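Local coordinates for protein lactate dehydrogenase, adjacent gene encodes predicted malate dehydrogenase (Cryptosporidium parvum, PDB 2FN7) that probably catalyses the NAD-dependent interconversion of (S)-lactate and pyruvate, binding the nucleotide and the substrate side by side, at residues Val75-Ala80 and Ile118-Pro123. Numbering follows the deposited sequence.
Sequences VVIITA and ICITNP. With NAD (nicotinamide-adenine-dinucleotide), chain C; LAC (lactic acid), chain D.
The carbonyl oxygen of I78 is gripped by two backbone amides, I120 N at 2.9 Å and T121 N at a longer 3.3 Å; the first lies in the carbonyl plane and the second is tilted 19° from it. Both bonds are bent at the hydrogen, as fits one acceptor shared by consecutive amides where 118-123 leaves its strand. Upstream the strands pair in parallel: I118 N reaches V76 O at 2.8 Å, and I118 O takes I78 N. Beyond the strand ends a side chain carries on the link. With OG1 of T121 beside its own backbone N (chi1 -63°), the hydroxyl donates to A80 O at 2.9 Å, from above the carbonyl plane rather than on a lone pair, tying the two loops together.

On the face with I77 and I118, I120 packs obliquely on I77, its CD1 pressed to within 3.5 Å of I77 CG2, a tight carbon pair; helix 14-25 touches both side chains through I19. The other branch of I120, CG2, faces the nicotinamide end of NAD. On the opposite face I78 meets V104 of helix 94-111. Past the strand end, CB of A80 lies 3.5 Å from N3A of the NAD adenine. N122 N donates to the ribose hydroxyl O3D of NAD, and its side chain borders lactate near R90 and H177. Strands 75-78 and 116-119, joined through helix 94-111, form a beta-alpha-beta unit of the Rossmann fold, with NAD bound across the C-terminal ends of the strands.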
loop_
_atom_site.group_PDB
_atom_site.type_symbol
_atom_site.label_atom_id
_atom_site.label_comp_id
_atom_site.label_asym_id
_atom_site.label_seq_id
_atom_site.Cartn_x
_atom_site.Cartn_y
_atom_site.Cartn_z
ATOM N N VAL A 75 7.574 -14.471 12.326
ATOM C CA VAL A 75 8.493 -13.891 11.349
ATOM C C VAL A 75 8.814 -12.478 11.798
ATOM O O VAL A 75 7.923 -11.790 12.242
ATOM C CB VAL A 75 7.826 -13.798 9.926
ATOM C CG1 VAL A 75 8.721 -13.033 8.970
ATOM C CG2 VAL A 75 7.545 -15.193 9.346
ATOM N N VAL A 76 10.071 -12.050 11.685
ATOM C CA VAL A 76 10.408 -10.690 12.014
ATOM C C VAL A 76 11.010 -10.094 10.742
ATOM O O VAL A 76 11.952 -10.695 10.166
ATOM C CB VAL A 76 11.493 -10.631 13.123
ATOM C CG1 VAL A 76 11.931 -9.192 13.325
ATOM C CG2 VAL A 76 10.922 -11.201 14.452
ATOM N N ILE A 77 10.451 -8.965 10.282
ATOM C CA ILE A 77 10.966 -8.275 9.095
ATOM C C ILE A 77 11.598 -6.985 9.627
ATOM O O ILE A 77 10.929 -6.166 10.239
ATOM C CB ILE A 77 9.844 -7.953 8.090
ATOM C CG1 ILE A 77 9.112 -9.243 7.736
ATOM C CG2 ILE A 77 10.376 -7.334 6.838
ATOM C CD1 ILE A 77 8.011 -9.063 6.632
ATOM N N ILE A 78 12.893 -6.826 9.400
ATOM C CA ILE A 78 13.623 -5.659 9.857
ATOM C C ILE A 78 13.844 -4.575 8.800
ATOM O O ILE A 78 14.620 -4.779 7.852
ATOM C CB ILE A 78 15.025 -6.081 10.422
ATOM C CG1 ILE A 78 14.873 -7.267 11.372
ATOM C CG2 ILE A 78 15.648 -4.892 11.124
ATOM C CD1 ILE A 78 16.236 -7.810 11.938
ATOM N N THR A 79 13.166 -3.446 8.947
ATOM C CA THR A 79 13.323 -2.351 8.016
ATOM C C THR A 79 13.965 -1.116 8.659
ATOM O O THR A 79 14.218 -0.128 7.968
ATOM C CB THR A 79 11.955 -1.854 7.469
ATOM O OG1 THR A 79 11.356 -1.012 8.442
ATOM C CG2 THR A 79 10.955 -3.028 7.208
ATOM N N ALA A 80 14.197 -1.165 9.967
ATOM C CA ALA A 80 14.730 -0.058 10.773
ATOM C C ALA A 80 15.969 0.493 10.223
ATOM O O ALA A 80 16.882 -0.217 10.004
ATOM C CB ALA A 80 14.988 -0.550 12.185
ATOM N N ILE A 118 13.792 -11.809 8.341
ATOM C CA ILE A 118 14.082 -11.338 6.998
ATOM C C ILE A 118 14.574 -9.890 7.128
ATOM O O ILE A 118 13.787 -9.006 7.550
ATOM C CB ILE A 118 12.788 -11.334 6.123
ATOM C CG1 ILE A 118 12.154 -12.737 5.998
ATOM C CG2 ILE A 118 13.089 -10.739 4.817
ATOM C CD1 ILE A 118 10.706 -12.687 5.282
ATOM N N CYS A 119 15.841 -9.630 6.771
ATOM C CA CYS A 119 16.369 -8.282 6.840
ATOM C C CYS A 119 16.120 -7.548 5.558
ATOM O O CYS A 119 16.155 -8.145 4.490
ATOM C CB CYS A 119 17.862 -8.278 7.049
ATOM S SG CYS A 119 18.402 -9.153 8.491
ATOM N N ILE A 120 15.905 -6.242 5.665
ATOM C CA ILE A 120 15.688 -5.365 4.506
ATOM C C ILE A 120 16.612 -4.171 4.565
ATOM O O ILE A 120 16.966 -3.539 3.546
ATOM C CB ILE A 120 14.248 -4.858 4.444
ATOM C CG1 ILE A 120 13.297 -6.092 4.423
ATOM C CG2 ILE A 120 14.103 -3.868 3.348
ATOM C CD1 ILE A 120 11.966 -5.789 4.159
ATOM N N THR A 121 17.019 -3.861 5.801
ATOM C CA THR A 121 17.903 -2.749 6.108
ATOM C C THR A 121 19.215 -2.800 5.235
ATOM O O THR A 121 19.925 -3.821 5.188
ATOM C CB THR A 121 18.254 -2.818 7.683
ATOM O OG1 THR A 121 17.063 -2.641 8.480
ATOM C CG2 THR A 121 19.315 -1.761 8.065
ATOM N N ASN A 122 19.505 -1.700 4.530
ATOM C CA ASN A 122 20.744 -1.562 3.722
ATOM C C ASN A 122 21.962 -1.205 4.582
ATOM O O ASN A 122 21.775 -0.682 5.696
ATOM C CB ASN A 122 20.526 -0.490 2.688
ATOM C CG ASN A 122 20.025 -1.071 1.408
ATOM O OD1 ASN A 122 19.291 -0.424 0.644
ATOM N ND2 ASN A 122 20.405 -2.327 1.161
ATOM N N PRO A 123 23.203 -1.550 4.149
ATOM C CA PRO A 123 23.540 -2.272 2.895
ATOM C C PRO A 123 23.251 -3.735 3.222
ATOM O O PRO A 123 23.922 -4.416 4.060
ATOM C CB PRO A 123 25.054 -1.972 2.696
ATOM C CG PRO A 123 25.631 -1.864 4.114
ATOM C CD PRO A 123 24.441 -1.092 4.841
HETATM P PA NAD C . 12.271 5.018 6.473
HETATM O O1A NAD C . 11.085 5.420 5.840
HETATM O O2A NAD C . 13.219 6.036 6.814
HETATM O O5B NAD C . 12.065 4.139 7.676
HETATM C C5B NAD C . 13.052 3.623 8.599
HETATM C C4B NAD C . 12.232 3.543 9.948
HETATM O O4B NAD C . 13.171 3.091 10.862
HETATM C C3B NAD C . 11.746 4.954 10.578
HETATM O O3B NAD C . 10.348 5.005 10.772
HETATM C C2B NAD C . 12.500 5.011 11.846
HETATM O O2B NAD C . 11.962 5.667 12.983
HETATM C C1B NAD C . 12.721 3.612 12.151
HETATM N N9A NAD C . 13.769 3.357 13.075
HETATM C C8A NAD C . 14.952 3.919 13.372
HETATM N N7A NAD C . 15.812 3.642 14.195
HETATM C C5A NAD C . 15.140 2.591 14.667
HETATM C C6A NAD C . 15.487 1.681 15.698
HETATM N N6A NAD C . 16.625 1.793 16.389
HETATM N N1A NAD C . 14.596 0.657 15.963
HETATM C C2A NAD C . 13.422 0.589 15.245
HETATM N N3A NAD C . 13.016 1.390 14.304
HETATM C C4A NAD C . 13.913 2.369 14.038
HETATM O O3 NAD C . 13.101 3.904 5.520
HETATM P PN NAD C . 12.476 2.952 4.379
HETATM O O1N NAD C . 12.212 3.696 3.204
HETATM O O2N NAD C . 11.364 2.149 4.949
HETATM O O5D NAD C . 13.789 1.987 4.187
HETATM C C5D NAD C . 14.138 1.146 5.245
HETATM C C4D NAD C . 15.517 0.522 4.969
HETATM O O4D NAD C . 15.364 -0.448 3.857
HETATM C C3D NAD C . 16.647 1.481 4.490
HETATM O O3D NAD C . 17.837 0.960 5.043
HETATM C C2D NAD C . 16.615 1.327 2.947
HETATM O O2D NAD C . 17.901 1.674 2.334
HETATM C C1D NAD C . 16.324 -0.111 2.812
HETATM N N1N NAD C . 15.799 -0.564 1.547
HETATM C C2N NAD C . 16.271 -1.884 1.290
HETATM C C3N NAD C . 15.934 -2.525 0.102
HETATM C C7N NAD C . 16.364 -3.972 -0.284
HETATM O O7N NAD C . 16.021 -4.389 -1.389
HETATM N N7N NAD C . 16.891 -4.744 0.713
HETATM C C4N NAD C . 15.114 -1.901 -0.897
HETATM C C5N NAD C . 14.638 -0.521 -0.561
HETATM C C6N NAD C . 14.939 0.194 0.615
HETATM C C LAC D . 16.848 -0.613 -3.819
HETATM C CA LAC D . 17.190 -0.090 -2.505
HETATM C CB LAC D . 17.870 1.379 -2.399
HETATM O O LAC D . 15.912 0.265 -4.189
HETATM O OHN LAC D . 18.110 -1.036 -1.948
HETATM O OXT LAC D . 17.415 -1.448 -4.446
#